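Local coordinates for protein L-threonine-O-3-phosphate decarboxylase (Porphyromonas gingivalis, PDB 3FKD) that probably binds pyridoxal 5'-phosphate and is thought to decarboxylate L-threonine-O-3-phosphate on an aminotransferase-like fold, at residues 23-28 / 246-251; 34-39 / 236-241; 120-125 / 152-157. All blocks are in the same frame, centred on the assembly; numbering follows the deposited sequence.

Contact 1: 23-28 / 246-251; sequences TVWTDG and FTLPIR
Leu-248, whose side chain meets Trp-25, also shapes its own turn with its carbonyl. Leu-248 O accepts a weak hydrogen bond from Ile-250 N (2.8 Å), closing an inverse gamma turn centred on Pro-249, and the isobutyl group meets the indole of Trp-25. With no polar bond between the two segments, the union is a worked example of an aromatic plate packed against aliphatic carbon. The Leu-248 methine does the central work as a CH-pi partner: CG stands 3.8 Å from the centroid of the five-membered ring, nearly on the ring normal (10° off). CD2 lies over the same face, 4.1 Å from Trp-25 CD2, while CD1 reaches back to the CB end of the tryptophan. Pro-249 takes the benzo end, its CD 3.4 Å from Trp-25 CZ2 and its CG 3.6 Å from the same atom, arriving obliquely. The indole is swung out to meet them because Trp-25 CG lies anti to the backbone N (chi1 168°). Across the ring from Leu-248, the chain folds back so that the amides of Asp-27 and Gly-28 lie over the opposite face; the plate is therefore sandwiched between its own loop and the incoming turn. Val-24 packs on Tyr-47 of the second subunit. Backbone hydrogen bonds with His-197 tie Trp-25 to helix 196-199, and its ring also meets that of Trp-253. The loop running from strand 18-19 to helix 31-39 thus packs against the turn that leads into helix 250-266, for which Pro-249 is the N-cap residue.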
loop_
_atom_site.group_PDB
_atom_site.type_symbol
_atom_site.label_atom_id
_atom_site.label_comp_id
_atom_site.label_asym_id
_atom_site.label_seq_id
_atom_site.Cartn_x
_atom_site.Cartn_y
_atom_site.Cartn_z
ATOM N N THR A 23 10.310 10.710 13.819
ATOM C CA THR A 23 9.489 11.885 13.935
ATOM C C THR A 23 8.053 11.465 14.172
ATOM O O THR A 23 7.138 12.177 13.822
ATOM C CB THR A 23 9.571 12.775 12.687
ATOM O OG1 THR A 23 9.206 12.022 11.528
ATOM C CG2 THR A 23 11.004 13.340 12.513
ATOM N N VAL A 24 7.858 10.294 14.765
ATOM C CA VAL A 24 6.531 9.851 15.173
ATOM C C VAL A 24 6.210 10.200 16.643
ATOM O O VAL A 24 6.981 9.911 17.538
ATOM C CB VAL A 24 6.379 8.324 14.922
ATOM C CG1 VAL A 24 5.045 7.804 15.428
ATOM C CG2 VAL A 24 6.581 8.008 13.416
ATOM N N TRP A 25 5.060 10.821 16.883
ATOM C CA TRP A 25 4.544 10.958 18.247
ATOM C C TRP A 25 4.190 9.601 18.866
ATOM O O TRP A 25 3.204 8.979 18.527
ATOM C CB TRP A 25 3.370 11.943 18.329
ATOM C CG TRP A 25 2.648 11.894 19.648
ATOM C CD1 TRP A 25 1.354 11.508 19.853
ATOM C CD2 TRP A 25 3.180 12.212 20.947
ATOM N NE1 TRP A 25 1.040 11.578 21.179
ATOM C CE2 TRP A 25 2.134 12.007 21.883
ATOM C CE3 TRP A 25 4.420 12.665 21.403
ATOM C CZ2 TRP A 25 2.295 12.215 23.262
ATOM C CZ3 TRP A 25 4.588 12.884 22.780
ATOM C CH2 TRP A 25 3.523 12.656 23.695
ATOM N N THR A 26 5.003 9.180 19.828
ATOM C CA THR A 26 4.997 7.794 20.316
ATOM C C THR A 26 4.289 7.540 21.666
ATOM O O THR A 26 3.932 6.413 21.991
ATOM C CB THR A 26 6.448 7.281 20.299
ATOM O OG1 THR A 26 6.677 6.591 19.055
ATOM C CG2 THR A 26 6.778 6.411 21.468
ATOM N N ASP A 27 4.077 8.604 22.428
ATOM C CA ASP A 27 3.581 8.486 23.788
ATOM C C ASP A 27 2.059 8.624 23.885
ATOM O O ASP A 27 1.539 8.801 24.971
ATOM C CB ASP A 27 4.269 9.520 24.702
ATOM C CG ASP A 27 5.231 8.883 25.703
ATOM O OD1 ASP A 27 5.667 7.757 25.443
ATOM O OD2 ASP A 27 5.552 9.497 26.755
ATOM N N GLY A 28 1.352 8.543 22.758
ATOM C CA GLY A 28 -0.100 8.640 22.756
ATOM C C GLY A 28 -0.768 7.518 23.544
ATOM O O GLY A 28 -0.157 6.495 23.795
ATOM N N PHE A 246 -7.363 11.576 20.828
ATOM C CA PHE A 246 -6.166 11.458 20.043
ATOM C C PHE A 246 -5.475 12.789 19.839
ATOM O O PHE A 246 -4.563 12.895 19.053
ATOM C CB PHE A 246 -6.433 10.683 18.740
ATOM C CG PHE A 246 -6.806 9.249 18.983
ATOM C CD1 PHE A 246 -5.833 8.316 19.310
ATOM C CD2 PHE A 246 -8.142 8.836 18.921
ATOM C CE1 PHE A 246 -6.184 6.995 19.553
ATOM C CE2 PHE A 246 -8.480 7.531 19.159
ATOM C CZ PHE A 246 -7.498 6.607 19.467
ATOM N N THR A 247 -5.942 13.790 20.569
ATOM C CA THR A 247 -5.299 15.100 20.618
ATOM C C THR A 247 -3.903 15.021 21.263
ATOM O O THR A 247 -3.697 14.353 22.276
ATOM C CB THR A 247 -6.166 16.068 21.394
ATOM O OG1 THR A 247 -7.316 16.377 20.594
ATOM C CG2 THR A 247 -5.375 17.349 21.789
ATOM N N LEU A 248 -2.950 15.699 20.661
ATOM C CA LEU A 248 -1.554 15.519 21.034
ATOM C C LEU A 248 -1.135 16.594 22.034
ATOM O O LEU A 248 -1.476 17.759 21.847
ATOM C CB LEU A 248 -0.711 15.618 19.752
ATOM C CG LEU A 248 0.748 15.214 19.645
ATOM C CD1 LEU A 248 1.101 15.462 18.198
ATOM C CD2 LEU A 248 1.656 16.036 20.590
ATOM N N PRO A 249 -0.394 16.226 23.092
ATOM C CA PRO A 249 -0.030 17.258 24.076
ATOM C C PRO A 249 1.134 18.088 23.572
ATOM O O PRO A 249 2.272 17.868 24.002
ATOM C CB PRO A 249 0.409 16.447 25.308
ATOM C CG PRO A 249 0.597 15.033 24.841
ATOM C CD PRO A 249 0.310 14.966 23.351
ATOM N N ILE A 250 0.856 19.022 22.670
ATOM C CA ILE A 250 1.908 19.731 21.976
ATOM C C ILE A 250 2.631 20.799 22.820
ATOM O O ILE A 250 3.819 21.013 22.608
ATOM C CB ILE A 250 1.445 20.324 20.630
ATOM C CG1 ILE A 250 2.665 20.820 19.837
ATOM C CG2 ILE A 250 0.441 21.440 20.844
ATOM C CD1 ILE A 250 3.744 19.799 19.681
ATOM N N ARG A 251 1.949 21.452 23.764
ATOM C CA ARG A 251 2.636 22.451 24.590
ATOM C C ARG A 251 3.652 21.770 25.475
ATOM O O ARG A 251 4.818 22.154 25.527
ATOM C CB ARG A 251 1.682 23.275 25.445
ATOM C CG ARG A 251 0.837 24.192 24.631
ATOM C CD ARG A 251 0.555 25.504 25.334
ATOM N NE ARG A 251 0.378 26.568 24.346
ATOM C CZ ARG A 251 -0.619 26.615 23.456
ATOM N NH1 ARG A 251 -1.558 25.658 23.434
ATOM N NH2 ARG A 251 -0.671 27.624 22.585
#

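Contact 2: 34-39 / 236-241; sequences EKHLVE and AKFILI
His-36 and Phe-238 make this contact alone, as an offset stack between two helices with their ring centroids 4.4 Å apart and their planes inclined by 21°. Each side chain is extended from its own helix in the same way. In His-36, CG stands anti to the backbone N (chi1 -174°), and Phe-238 adopts the matching choice (chi1 -163°), so two rings bridge a gap in which the closest CA atoms, those of the same two residues, remain 7.8 Å apart. The overlap is unequal. Phe-238 CD2 sits over the centre of the imidazole, 3.4 Å from His-36 CG and 3.6 Å from His-36 ND1, whereas the phenyl ring receives the histidine's methylene on its face. There His-36 CB makes a CH-pi contact, 3.9 Å from the Phe-238 centroid. The pair is accordingly slid so that one ring's rim covers the other's middle, and the CB of His-36, not its imidazole, is what lies nearest the phenyl axis. A weak hydrogen bond from His-36 NE2 to Glu-234 OE2, one turn earlier on the partner helix, would help to fix the imidazole's rotation and might favour its protonated form. Phe-238 also meets the ring of His-242. On another side of helix 31-39, Glu-34 forms a salt bridge with Arg-45 of the second subunit. The arrangement is an interhelical aromatic stack at the surface, by which an N-terminal helix lies on helix 230-241 close to the dimer interface, consistent with the dimeric architecture of fold type I pyridoxal phosphate enzymes.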
loop_
_atom_site.group_PDB
_atom_site.type_symbol
_atom_site.label_atom_id
_atom_site.label_comp_id
_atom_site.label_asym_id
_atom_site.label_seq_id
_atom_site.Cartn_x
_atom_site.Cartn_y
_atom_site.Cartn_z
ATOM N N GLU A 34 -6.253 0.320 20.101
ATOM C CA GLU A 34 -5.853 -1.066 19.879
ATOM C C GLU A 34 -6.906 -2.095 20.297
ATOM O O GLU A 34 -7.071 -3.093 19.649
ATOM C CB GLU A 34 -4.513 -1.346 20.560
ATOM C CG GLU A 34 -3.357 -0.684 19.844
ATOM C CD GLU A 34 -2.019 -1.034 20.451
ATOM O OE1 GLU A 34 -2.024 -1.619 21.563
ATOM O OE2 GLU A 34 -0.983 -0.729 19.822
ATOM N N LYS A 35 -7.581 -1.866 21.409
ATOM C CA LYS A 35 -8.714 -2.668 21.761
ATOM C C LYS A 35 -9.741 -2.646 20.623
ATOM O O LYS A 35 -10.287 -3.696 20.271
ATOM C CB LYS A 35 -9.333 -2.177 23.074
ATOM C CG LYS A 35 -10.615 -2.904 23.455
ATOM C CD LYS A 35 -10.450 -4.415 23.251
ATOM C CE LYS A 35 -11.091 -5.202 24.396
ATOM N NZ LYS A 35 -10.657 -4.685 25.743
ATOM N N HIS A 36 -9.992 -1.471 20.047
ATOM C CA HIS A 36 -10.923 -1.350 18.913
ATOM C C HIS A 36 -10.578 -2.245 17.687
ATOM O O HIS A 36 -11.450 -2.884 17.129
ATOM C CB HIS A 36 -11.135 0.120 18.494
ATOM C CG HIS A 36 -12.186 0.300 17.439
ATOM N ND1 HIS A 36 -13.539 0.259 17.717
ATOM C CD2 HIS A 36 -12.085 0.503 16.102
ATOM C CE1 HIS A 36 -14.227 0.439 16.602
ATOM N NE2 HIS A 36 -13.369 0.594 15.609
ATOM N N LEU A 37 -9.320 -2.304 17.285
ATOM C CA LEU A 37 -8.917 -3.200 16.205
ATOM C C LEU A 37 -9.071 -4.687 16.544
ATOM O O LEU A 37 -9.282 -5.536 15.660
ATOM C CB LEU A 37 -7.466 -2.930 15.811
ATOM C CG LEU A 37 -7.240 -1.490 15.372
ATOM C CD1 LEU A 37 -5.718 -1.234 15.220
ATOM C CD2 LEU A 37 -8.077 -1.058 14.143
ATOM N N VAL A 38 -8.926 -5.001 17.826
ATOM C CA VAL A 38 -9.030 -6.370 18.292
ATOM C C VAL A 38 -10.495 -6.792 18.153
ATOM O O VAL A 38 -10.828 -7.913 17.736
ATOM C CB VAL A 38 -8.514 -6.471 19.744
ATOM C CG1 VAL A 38 -8.773 -7.843 20.312
ATOM C CG2 VAL A 38 -7.015 -6.138 19.782
ATOM N N GLU A 39 -11.371 -5.853 18.471
ATOM C CA GLU A 39 -12.804 -6.086 18.359
ATOM C C GLU A 39 -13.277 -6.260 16.901
ATOM O O GLU A 39 -14.144 -7.102 16.616
ATOM C CB GLU A 39 -13.574 -4.986 19.108
ATOM C CG GLU A 39 -13.446 -5.110 20.638
ATOM C CD GLU A 39 -13.979 -3.913 21.393
ATOM O OE1 GLU A 39 -14.492 -2.983 20.737
ATOM O OE2 GLU A 39 -13.873 -3.892 22.639
ATOM N N ALA A 236 -8.384 4.628 11.399
ATOM C CA ALA A 236 -8.676 6.019 11.056
ATOM C C ALA A 236 -10.078 6.462 11.461
ATOM O O ALA A 236 -10.243 7.563 11.998
ATOM C CB ALA A 236 -8.426 6.295 9.557
ATOM N N LYS A 237 -11.070 5.622 11.175
ATOM C CA LYS A 237 -12.458 5.879 11.560
ATOM C C LYS A 237 -12.590 6.139 13.065
ATOM O O LYS A 237 -13.291 7.054 13.494
ATOM C CB LYS A 237 -13.344 4.692 11.155
ATOM C CG LYS A 237 -13.990 4.868 9.816
ATOM C CD LYS A 237 -14.541 3.565 9.284
ATOM C CE LYS A 237 -15.012 3.712 7.822
ATOM N NZ LYS A 237 -15.427 2.443 7.209
ATOM N N PHE A 238 -11.902 5.322 13.855
ATOM C CA PHE A 238 -11.833 5.471 15.307
ATOM C C PHE A 238 -11.166 6.792 15.773
ATOM O O PHE A 238 -11.720 7.526 16.588
ATOM C CB PHE A 238 -11.118 4.265 15.920
ATOM C CG PHE A 238 -11.350 4.127 17.389
ATOM C CD1 PHE A 238 -10.366 4.460 18.292
ATOM C CD2 PHE A 238 -12.559 3.684 17.870
ATOM C CE1 PHE A 238 -10.583 4.330 19.645
ATOM C CE2 PHE A 238 -12.774 3.569 19.215
ATOM C CZ PHE A 238 -11.791 3.888 20.099
ATOM N N ILE A 239 -9.978 7.087 15.252
ATOM C CA ILE A 239 -9.343 8.377 15.546
ATOM C C ILE A 239 -10.268 9.581 15.232
ATOM O O ILE A 239 -10.367 10.520 16.039
ATOM C CB ILE A 239 -7.985 8.513 14.828
ATOM C CG1 ILE A 239 -6.984 7.514 15.440
ATOM C CG2 ILE A 239 -7.488 9.989 14.840
ATOM C CD1 ILE A 239 -5.864 7.034 14.480
ATOM N N LEU A 240 -10.934 9.543 14.077
ATOM C CA LEU A 240 -11.837 10.620 13.676
ATOM C C LEU A 240 -13.026 10.840 14.611
ATOM O O LEU A 240 -13.457 11.970 14.787
ATOM C CB LEU A 240 -12.371 10.402 12.266
ATOM C CG LEU A 240 -11.406 10.837 11.182
ATOM C CD1 LEU A 240 -11.984 10.514 9.808
ATOM C CD2 LEU A 240 -11.162 12.302 11.350
ATOM N N ILE A 241 -13.559 9.760 15.183
ATOM C CA ILE A 241 -14.735 9.803 16.062
ATOM C C ILE A 241 -14.367 10.329 17.468
ATOM O O ILE A 241 -15.219 10.802 18.229
ATOM C CB ILE A 241 -15.390 8.403 16.121
ATOM C CG1 ILE A 241 -16.090 8.106 14.798
ATOM C CG2 ILE A 241 -16.422 8.293 17.208
ATOM C CD1 ILE A 241 -16.676 6.649 14.684
#

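Contact 3: 120-125 / 152-157; sequences EDIGEA and LRLLND
Ile-122 holds CG1 between its backbone N and carbonyl carbon (chi1 43°), a crowded position that sends the ethyl branch out to Leu-154. The leucine answers from its helix with CG anti to its carbonyl carbon (chi1 -57°), spreading both methyls before the incoming chain. The two side chains cross at about a right angle. Ile-122 CD1 fits against the fork of the leucine, 3.5 Å from Leu-154 CD1 and 3.7 Å from Leu-154 CD2. The second methyl does double duty: Leu-154 CD2 also lies 3.4 Å from Gly-123 CA, touching bare backbone. The main chain itself comes near the helix here, the CA atoms of Gly-123 and Leu-154 being 6.2 Å apart. The helix itself belongs to a beta-alpha-beta unit, since strand 132-136 precedes helix 148-157 and the parallel, adjacent strand 162-166 follows it in the seven-stranded sheet. Leu-154 accordingly also packs on Phe-163 of that sheet, while Ile-122 packs on Tyr-116 of the edge strand 112-117. The connection from that edge strand back into the sheet is shaped by an Asx turn, a small instance of how a side chain can organise a loop. Asp-121 OD1 accepts the hydrogen bond of Gly-123 N at 2.8 Å, with an N-H...O angle of 156°; the donor comes from well above the carboxylate plane. A further backbone bond, Ala-125 N to Ile-122 O at 3.1 Å, closes the short 3-10 segment. Tyr-116 OH is hydrogen-bonded to Asp-121 O. Glu-150 OE2 lies close to Asp-121 OD1, and this proximity of like charges may raise the proton affinity of one of the carboxylates.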
loop_
_atom_site.group_PDB
_atom_site.type_symbol
_atom_site.label_atom_id
_atom_site.label_comp_id
_atom_site.label_asym_id
_atom_site.label_seq_id
_atom_site.Cartn_x
_atom_site.Cartn_y
_atom_site.Cartn_z
ATOM N N GLU A 120 16.313 29.622 3.995
ATOM C CA GLU A 120 16.397 30.871 3.283
ATOM C C GLU A 120 14.963 31.016 2.806
ATOM O O GLU A 120 14.198 30.049 2.833
ATOM C CB GLU A 120 17.457 30.760 2.194
ATOM C CG GLU A 120 18.703 30.026 2.784
ATOM C CD GLU A 120 19.993 30.196 1.979
ATOM O OE1 GLU A 120 19.940 30.859 0.909
ATOM O OE2 GLU A 120 21.051 29.649 2.416
ATOM N N ASP A 121 14.550 32.227 2.479
ATOM C CA ASP A 121 13.127 32.475 2.369
ATOM C C ASP A 121 12.654 31.935 1.042
ATOM O O ASP A 121 13.059 32.431 -0.011
ATOM C CB ASP A 121 12.830 33.963 2.476
ATOM C CG ASP A 121 11.359 34.278 2.358
ATOM O OD1 ASP A 121 10.551 33.329 2.289
ATOM O OD2 ASP A 121 11.007 35.479 2.333
ATOM N N ILE A 122 11.808 30.911 1.090
ATOM C CA ILE A 122 11.301 30.322 -0.124
ATOM C C ILE A 122 10.433 31.305 -0.914
ATOM O O ILE A 122 10.249 31.162 -2.129
ATOM C CB ILE A 122 10.564 29.024 0.189
ATOM C CG1 ILE A 122 9.692 29.210 1.428
ATOM C CG2 ILE A 122 11.580 27.921 0.495
ATOM C CD1 ILE A 122 8.469 30.068 1.205
ATOM N N GLY A 123 9.928 32.325 -0.220
ATOM C CA GLY A 123 9.032 33.298 -0.826
ATOM C C GLY A 123 9.722 34.091 -1.915
ATOM O O GLY A 123 9.116 34.908 -2.601
ATOM N N GLU A 124 10.995 33.782 -2.101
ATOM C CA GLU A 124 11.925 34.630 -2.795
ATOM C C GLU A 124 12.867 33.736 -3.612
ATOM O O GLU A 124 13.971 34.119 -3.970
ATOM C CB GLU A 124 12.662 35.403 -1.710
ATOM C CG GLU A 124 13.654 36.418 -2.106
ATOM C CD GLU A 124 14.760 36.374 -1.117
ATOM O OE1 GLU A 124 14.903 35.279 -0.529
ATOM O OE2 GLU A 124 15.468 37.394 -0.904
ATOM N N ALA A 125 12.393 32.530 -3.904
ATOM C CA ALA A 125 13.053 31.619 -4.818
ATOM C C ALA A 125 12.531 31.873 -6.229
ATOM O O ALA A 125 11.688 32.753 -6.438
ATOM C CB ALA A 125 12.787 30.191 -4.412
ATOM N N LEU A 152 0.208 31.641 2.488
ATOM C CA LEU A 152 -0.869 32.276 1.697
ATOM C C LEU A 152 -0.409 33.271 0.602
ATOM O O LEU A 152 -1.032 33.379 -0.450
ATOM C CB LEU A 152 -1.928 32.928 2.599
ATOM C CG LEU A 152 -2.624 31.913 3.488
ATOM C CD1 LEU A 152 -3.489 32.546 4.561
ATOM C CD2 LEU A 152 -3.442 30.966 2.587
ATOM N N ARG A 153 0.666 34.006 0.830
ATOM C CA ARG A 153 1.069 34.940 -0.205
ATOM C C ARG A 153 1.787 34.211 -1.322
ATOM O O ARG A 153 1.706 34.628 -2.469
ATOM C CB ARG A 153 1.849 36.146 0.332
ATOM C CG ARG A 153 3.330 35.943 0.695
ATOM C CD ARG A 153 3.656 36.888 1.857
ATOM N NE ARG A 153 2.397 37.215 2.538
ATOM C CZ ARG A 153 1.974 38.449 2.812
ATOM N NH1 ARG A 153 2.738 39.499 2.515
ATOM N NH2 ARG A 153 0.798 38.629 3.402
ATOM N N LEU A 154 2.440 33.094 -1.003
ATOM C CA LEU A 154 3.004 32.232 -2.046
ATOM C C LEU A 154 1.922 31.633 -2.986
ATOM O O LEU A 154 2.075 31.609 -4.210
ATOM C CB LEU A 154 3.789 31.086 -1.418
ATOM C CG LEU A 154 4.938 31.357 -0.478
ATOM C CD1 LEU A 154 5.084 30.195 0.466
ATOM C CD2 LEU A 154 6.203 31.554 -1.296
ATOM N N LEU A 155 0.862 31.102 -2.388
ATOM C CA LEU A 155 -0.252 30.555 -3.133
ATOM C C LEU A 155 -0.796 31.626 -4.040
ATOM O O LEU A 155 -1.077 31.389 -5.209
ATOM C CB LEU A 155 -1.364 30.093 -2.176
ATOM C CG LEU A 155 -1.327 28.710 -1.498
ATOM C CD1 LEU A 155 -0.405 27.748 -2.215
ATOM C CD2 LEU A 155 -0.937 28.811 -0.073
ATOM N N ASN A 156 -0.941 32.819 -3.481
ATOM C CA ASN A 156 -1.481 33.955 -4.212
ATOM C C ASN A 156 -0.532 34.549 -5.261
ATOM O O ASN A 156 -0.967 34.896 -6.363
ATOM C CB ASN A 156 -1.949 35.025 -3.235
ATOM C CG ASN A 156 -3.122 34.552 -2.378
ATOM O OD1 ASN A 156 -3.192 34.850 -1.186
ATOM N ND2 ASN A 156 -4.044 33.800 -2.987
ATOM N N ASP A 157 0.755 34.646 -4.928
ATOM C CA ASP A 157 1.740 35.260 -5.821
ATOM C C ASP A 157 2.111 34.373 -6.982
ATOM O O ASP A 157 2.460 34.883 -8.040
ATOM C CB ASP A 157 3.017 35.692 -5.071
ATOM C CG ASP A 157 2.744 36.760 -4.042
ATOM O OD1 ASP A 157 1.859 37.609 -4.313
ATOM O OD2 ASP A 157 3.393 36.739 -2.963
#

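How the contacts relate
Contacts 1 and 2 are neighbours, with centres about 17 Å apart. Phe-246 joins them, its CE2 lying 3.7 Å from Phe-238 CD1. The chain passes from the loop at 23-28 into helix 31-39, and later from helix 230-241 into helix 250-266, so contact 2 is nested within the loop closed by contact 1. Together they pack the loop at 23-28 and helix 31-39 against helix 230-241 and the turn that enters helix 250-266, near the second subunit. Contact 3 is nested within both loops but lies far off, its centre about 30 Å from that of contact 1 and about 39 Å from that of contact 2, on the opposite side of the chain's centre from contact 2. It is a local closure beside the seven-stranded sheet.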